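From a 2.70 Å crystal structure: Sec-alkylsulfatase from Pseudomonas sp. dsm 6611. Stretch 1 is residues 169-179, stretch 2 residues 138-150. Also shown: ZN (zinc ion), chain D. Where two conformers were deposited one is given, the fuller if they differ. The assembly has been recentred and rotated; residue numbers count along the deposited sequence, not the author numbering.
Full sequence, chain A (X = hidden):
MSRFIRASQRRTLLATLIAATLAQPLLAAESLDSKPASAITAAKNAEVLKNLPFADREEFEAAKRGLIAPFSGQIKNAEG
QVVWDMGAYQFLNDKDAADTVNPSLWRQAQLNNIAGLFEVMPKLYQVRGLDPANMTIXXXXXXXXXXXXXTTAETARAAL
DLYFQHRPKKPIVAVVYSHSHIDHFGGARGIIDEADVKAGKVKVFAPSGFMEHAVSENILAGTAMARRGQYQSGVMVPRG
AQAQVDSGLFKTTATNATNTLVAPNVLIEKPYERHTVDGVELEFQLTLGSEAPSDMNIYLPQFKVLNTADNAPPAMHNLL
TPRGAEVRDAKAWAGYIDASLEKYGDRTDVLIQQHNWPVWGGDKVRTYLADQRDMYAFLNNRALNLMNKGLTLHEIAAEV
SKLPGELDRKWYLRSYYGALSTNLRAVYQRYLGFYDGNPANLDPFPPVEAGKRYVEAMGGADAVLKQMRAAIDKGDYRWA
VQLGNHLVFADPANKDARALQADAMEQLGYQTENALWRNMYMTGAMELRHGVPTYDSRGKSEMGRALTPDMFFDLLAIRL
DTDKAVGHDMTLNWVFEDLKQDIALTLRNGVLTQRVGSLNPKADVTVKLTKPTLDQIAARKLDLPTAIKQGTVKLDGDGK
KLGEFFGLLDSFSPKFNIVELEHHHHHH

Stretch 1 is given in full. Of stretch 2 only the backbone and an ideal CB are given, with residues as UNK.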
# COMPACT_ATOMS: atom_id res chain seq x y z
N LYS A 169 -9.39 -38.69 26.56
CA LYS A 169 -10.39 -37.65 26.72
C LYS A 169 -10.11 -36.77 27.93
O LYS A 169 -10.13 -37.27 29.04
CB LYS A 169 -11.77 -38.29 26.81
CG LYS A 169 -12.87 -37.29 26.69
CD LYS A 169 -12.59 -36.20 25.65
CE LYS A 169 -12.49 -34.85 26.28
NZ LYS A 169 -13.49 -33.93 25.76
N LYS A 170 -9.81 -35.49 27.71
CA LYS A 170 -9.41 -34.51 28.73
C LYS A 170 -10.06 -33.16 28.41
O LYS A 170 -10.39 -32.93 27.24
CB LYS A 170 -7.86 -34.28 28.67
CG LYS A 170 -6.95 -35.52 28.79
CD LYS A 170 -5.47 -35.15 28.78
CE LYS A 170 -4.66 -35.92 27.75
NZ LYS A 170 -3.43 -36.53 28.35
N PRO A 171 -10.23 -32.20 29.36
CA PRO A 171 -10.80 -30.91 28.95
C PRO A 171 -9.79 -30.09 28.18
O PRO A 171 -8.70 -30.57 27.94
CB PRO A 171 -11.13 -30.24 30.30
CG PRO A 171 -10.16 -30.81 31.26
CD PRO A 171 -9.94 -32.22 30.83
N ILE A 172 -10.13 -28.84 27.87
CA ILE A 172 -9.30 -27.83 27.23
C ILE A 172 -9.06 -26.78 28.29
O ILE A 172 -10.00 -26.13 28.74
CB ILE A 172 -9.97 -27.27 25.95
CG1 ILE A 172 -10.06 -28.39 24.87
CG2 ILE A 172 -9.23 -26.04 25.43
CD1 ILE A 172 -11.02 -28.16 23.71
N VAL A 173 -7.80 -26.68 28.75
CA VAL A 173 -7.39 -25.73 29.78
C VAL A 173 -6.97 -24.40 29.12
O VAL A 173 -7.16 -23.32 29.68
CB VAL A 173 -6.26 -26.31 30.66
CG1 VAL A 173 -5.85 -25.32 31.76
CG2 VAL A 173 -6.68 -27.64 31.28
N ALA A 174 -6.35 -24.50 27.96
CA ALA A 174 -5.84 -23.31 27.31
C ALA A 174 -5.94 -23.37 25.80
O ALA A 174 -5.87 -24.46 25.20
CB ALA A 174 -4.38 -23.07 27.73
N VAL A 175 -6.09 -22.19 25.19
CA VAL A 175 -6.12 -21.99 23.75
C VAL A 175 -5.21 -20.83 23.41
O VAL A 175 -5.14 -19.88 24.18
CB VAL A 175 -7.57 -21.84 23.18
CG1 VAL A 175 -7.57 -21.31 21.75
CG2 VAL A 175 -8.33 -23.15 23.25
N VAL A 176 -4.47 -20.93 22.28
CA VAL A 176 -3.57 -19.90 21.74
C VAL A 176 -4.06 -19.56 20.35
O VAL A 176 -4.24 -20.45 19.53
CB VAL A 176 -2.09 -20.36 21.71
CG1 VAL A 176 -1.19 -19.27 21.12
CG2 VAL A 176 -1.61 -20.76 23.09
N TYR A 177 -4.30 -18.28 20.09
CA TYR A 177 -4.67 -17.75 18.79
C TYR A 177 -3.36 -17.24 18.25
O TYR A 177 -2.84 -16.26 18.78
CB TYR A 177 -5.65 -16.56 18.91
CG TYR A 177 -7.04 -16.88 19.44
CD1 TYR A 177 -7.67 -18.09 19.13
CD2 TYR A 177 -7.76 -15.94 20.17
CE1 TYR A 177 -8.97 -18.36 19.57
CE2 TYR A 177 -9.07 -16.19 20.59
CZ TYR A 177 -9.67 -17.41 20.29
OH TYR A 177 -10.95 -17.66 20.71
N SER A 178 -2.76 -17.94 17.27
CA SER A 178 -1.48 -17.54 16.69
C SER A 178 -1.53 -16.11 16.11
O SER A 178 -0.58 -15.34 16.27
CB SER A 178 -1.02 -18.53 15.63
OG SER A 178 -1.87 -18.55 14.48
N HIS A 179 -2.64 -15.78 15.43
CA HIS A 179 -2.84 -14.49 14.77
C HIS A 179 -4.33 -14.21 14.46
O HIS A 179 -5.18 -15.12 14.58
CB HIS A 179 -1.97 -14.36 13.48
CG HIS A 179 -2.26 -15.37 12.41
ND1 HIS A 179 -1.99 -16.72 12.59
CD2 HIS A 179 -2.75 -15.18 11.16
CE1 HIS A 179 -2.32 -17.30 11.45
NE2 HIS A 179 -2.79 -16.42 10.56
N UNK A 138 -1.33 -29.82 22.34
CA UNK A 138 -0.30 -30.07 23.36
C UNK A 138 -1.01 -30.73 24.53
O UNK A 138 -2.03 -30.21 25.01
CB UNK A 138 0.42 -28.79 23.79
N UNK A 139 -0.48 -31.86 25.01
CA UNK A 139 -1.06 -32.56 26.16
C UNK A 139 -0.99 -31.80 27.49
O UNK A 139 -1.85 -30.94 27.73
CB UNK A 139 -0.35 -33.91 26.33
N UNK A 140 0.02 -32.02 28.30
CA UNK A 140 0.07 -31.28 29.56
C UNK A 140 -0.55 -32.00 30.73
O UNK A 140 -1.23 -33.03 30.55
CB UNK A 140 -0.63 -29.93 29.39
N UNK A 141 -0.32 -31.45 31.94
CA UNK A 141 -0.72 -32.00 33.25
C UNK A 141 -2.14 -32.56 33.38
O UNK A 141 -2.28 -33.79 33.49
CB UNK A 141 -0.56 -30.90 34.30
N UNK A 142 -3.17 -31.70 33.33
CA UNK A 142 -4.58 -32.10 33.50
C UNK A 142 -5.40 -32.18 32.20
O UNK A 142 -6.03 -33.21 31.94
CB UNK A 142 -5.26 -31.11 34.45
N UNK A 143 -5.40 -31.10 31.41
CA UNK A 143 -6.17 -31.02 30.19
C UNK A 143 -5.33 -30.89 28.94
O UNK A 143 -4.31 -31.56 28.82
CB UNK A 143 -7.14 -29.84 30.27
N UNK A 144 -5.79 -30.04 28.00
CA UNK A 144 -5.16 -29.80 26.70
C UNK A 144 -4.91 -28.34 26.44
O UNK A 144 -5.74 -27.48 26.75
CB UNK A 144 -6.03 -30.37 25.58
N UNK A 145 -3.76 -28.06 25.82
CA UNK A 145 -3.42 -26.71 25.37
C UNK A 145 -3.39 -26.74 23.88
O UNK A 145 -2.72 -27.57 23.27
CB UNK A 145 -2.09 -26.22 25.94
N UNK A 146 -4.25 -25.92 23.30
CA UNK A 146 -4.47 -25.86 21.87
C UNK A 146 -3.87 -24.61 21.26
O UNK A 146 -3.97 -23.51 21.81
CB UNK A 146 -5.97 -25.92 21.56
N UNK A 147 -3.26 -24.78 20.11
CA UNK A 147 -2.80 -23.63 19.33
C UNK A 147 -3.62 -23.66 18.07
O UNK A 147 -3.55 -24.62 17.30
CB UNK A 147 -1.30 -23.67 19.04
N UNK A 148 -4.55 -22.69 17.99
CA UNK A 148 -5.57 -22.44 16.99
C UNK A 148 -6.79 -23.33 17.07
O UNK A 148 -6.76 -24.42 17.67
CB UNK A 148 -4.95 -22.58 15.60
N UNK A 149 -7.91 -22.85 16.49
CA UNK A 149 -9.20 -23.52 16.56
C UNK A 149 -9.86 -23.76 15.19
O UNK A 149 -11.09 -23.89 15.11
CB UNK A 149 -10.14 -22.69 17.44
N UNK A 150 -9.04 -23.80 14.11
CA UNK A 150 -9.47 -23.97 12.72
C UNK A 150 -10.43 -22.82 12.26
O UNK A 150 -10.60 -21.83 12.99
CB UNK A 150 -10.16 -25.33 12.57
ZN ZN D . -2.89 -16.35 8.48

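Stretch 2 lies beside the strand running to Val176 as a parallel neighbour, the two axes 9° apart and 4.5 Å at closest approach. Position 138 has nothing of stretch 1 near its ideal CB; it is Ile138. At 139 the ideal CB sits 4.5 Å from Lys170 NZ, which invites an acid or a polar group. Glu139 supplies the charge, but its OE1 stays 4.2 Å from Lys170 NZ, beyond a salt bridge. Position 140 has phi/psi of 94/169, where a CB would jam against the preceding carbonyl; the backbone alone asks for glycine, and Gly140 it is. Position 141 points away, and this contact sets no rule; it is Asp141.

Position 142 looks sideways, its ideal CB 4.9 Å from Val173 CG2, so many small or polar residues would do; Ser142 is one. Position 143 is strict: an ideal CB would lie 2.5 Å from Val173 CG2 and 2.9 Å from Pro171 O, both clashes. Gly143 lets its CA approach Val173 CG2 to 3.6 Å.

Position 144 shares a face with Ile172 and has the aliphatic part of Lys170 within reach, favouring a long apolar chain. Leu144 packs against that part, while its carbonyl O accepts from both Val173 N (3.0 Å) and Ala174 N (3.3 Å). Along 145 to 147 the side chains alternate between the two faces. Position 145 turns to the face of Ala174, whose methyl leaves room for a branched chain; Val145 puts CG2 3.9 Å from Ala174 CB. Position 146 returns to the face of Ile172 and Val175, where any sizeable aliphatic would suit. Leu146 meets Val175 CG2 with CB at 3.9 Å and Ile172 CD1 with CD2 at 4.1 Å; its N donates to Ala174 O, and its O accepts from Val176 N.

Position 147 faces Val176, and a beta-branched residue would pack well. Ile147 does so, CB to Val176 CB at 3.9 Å, and reaches on with CD1 to 3.5 Å from Ser178 CB.

Position 148 meets polar atoms: Ser178 OG and Ser178 N can both donate, so a short carboxylate suits best, with two acceptors for two donors; Asn could serve only one in that way. Asp148 takes both, OD1 from Ser178 N and OD2 from Ser178 OG, each at 2.8 Å. Ser178 OG also accepts from His179 ND1, whose ring binds zinc through NE2.

Position 149 points toward Val175 and the Tyr177 ring, suiting a small chain with a methyl. Thr149 sets CG2 at the ring edge, 3.7 Å from Val175 CG1. Position 150, out of reach, is Leu150.

Stretch 2, residues 138-150: IEGDSGLVLIDTL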
# COMPACT_ATOMS: atom_id res chain seq x y z
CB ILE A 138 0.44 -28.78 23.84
CG1 ILE A 138 0.77 -27.82 22.70
CG2 ILE A 138 1.68 -29.11 24.64
CD1 ILE A 138 0.96 -26.34 23.17
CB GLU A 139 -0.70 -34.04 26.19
CG GLU A 139 -1.64 -34.76 25.23
CD GLU A 139 -1.36 -36.15 24.74
OE1 GLU A 139 -0.48 -36.84 25.31
OE2 GLU A 139 -2.10 -36.60 23.85
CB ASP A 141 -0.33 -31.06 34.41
CG ASP A 141 1.17 -30.88 34.61
OD1 ASP A 141 1.96 -31.73 34.11
OD2 ASP A 141 1.57 -29.92 35.31
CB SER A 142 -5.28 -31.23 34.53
OG SER A 142 -5.24 -29.85 34.22
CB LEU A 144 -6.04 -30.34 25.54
CG LEU A 144 -6.46 -31.81 25.54
CD1 LEU A 144 -7.40 -32.07 24.40
CD2 LEU A 144 -5.29 -32.75 25.40
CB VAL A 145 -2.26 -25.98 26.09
CG1 VAL A 145 -1.12 -26.92 26.39
CG2 VAL A 145 -1.80 -24.74 25.33
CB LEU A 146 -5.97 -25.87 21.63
CG LEU A 146 -6.63 -27.13 21.21
CD1 LEU A 146 -6.40 -28.25 22.18
CD2 LEU A 146 -8.10 -26.89 21.05
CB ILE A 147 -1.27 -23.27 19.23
CG1 ILE A 147 -0.87 -22.76 17.86
CG2 ILE A 147 -0.29 -24.32 19.79
CD1 ILE A 147 -1.14 -21.34 17.68
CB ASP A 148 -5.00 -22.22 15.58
CG ASP A 148 -4.13 -20.99 15.51
OD1 ASP A 148 -4.23 -20.14 16.41
OD2 ASP A 148 -3.31 -20.90 14.58
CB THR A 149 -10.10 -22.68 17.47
OG1 THR A 149 -10.31 -21.43 16.82
CG2 THR A 149 -9.51 -22.44 18.86
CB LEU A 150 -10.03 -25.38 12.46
CG LEU A 150 -9.21 -26.62 12.90
CD1 LEU A 150 -9.92 -27.90 12.52
CD2 LEU A 150 -7.81 -26.62 12.30
O HOH W 1 -4.39 -17.52 7.63
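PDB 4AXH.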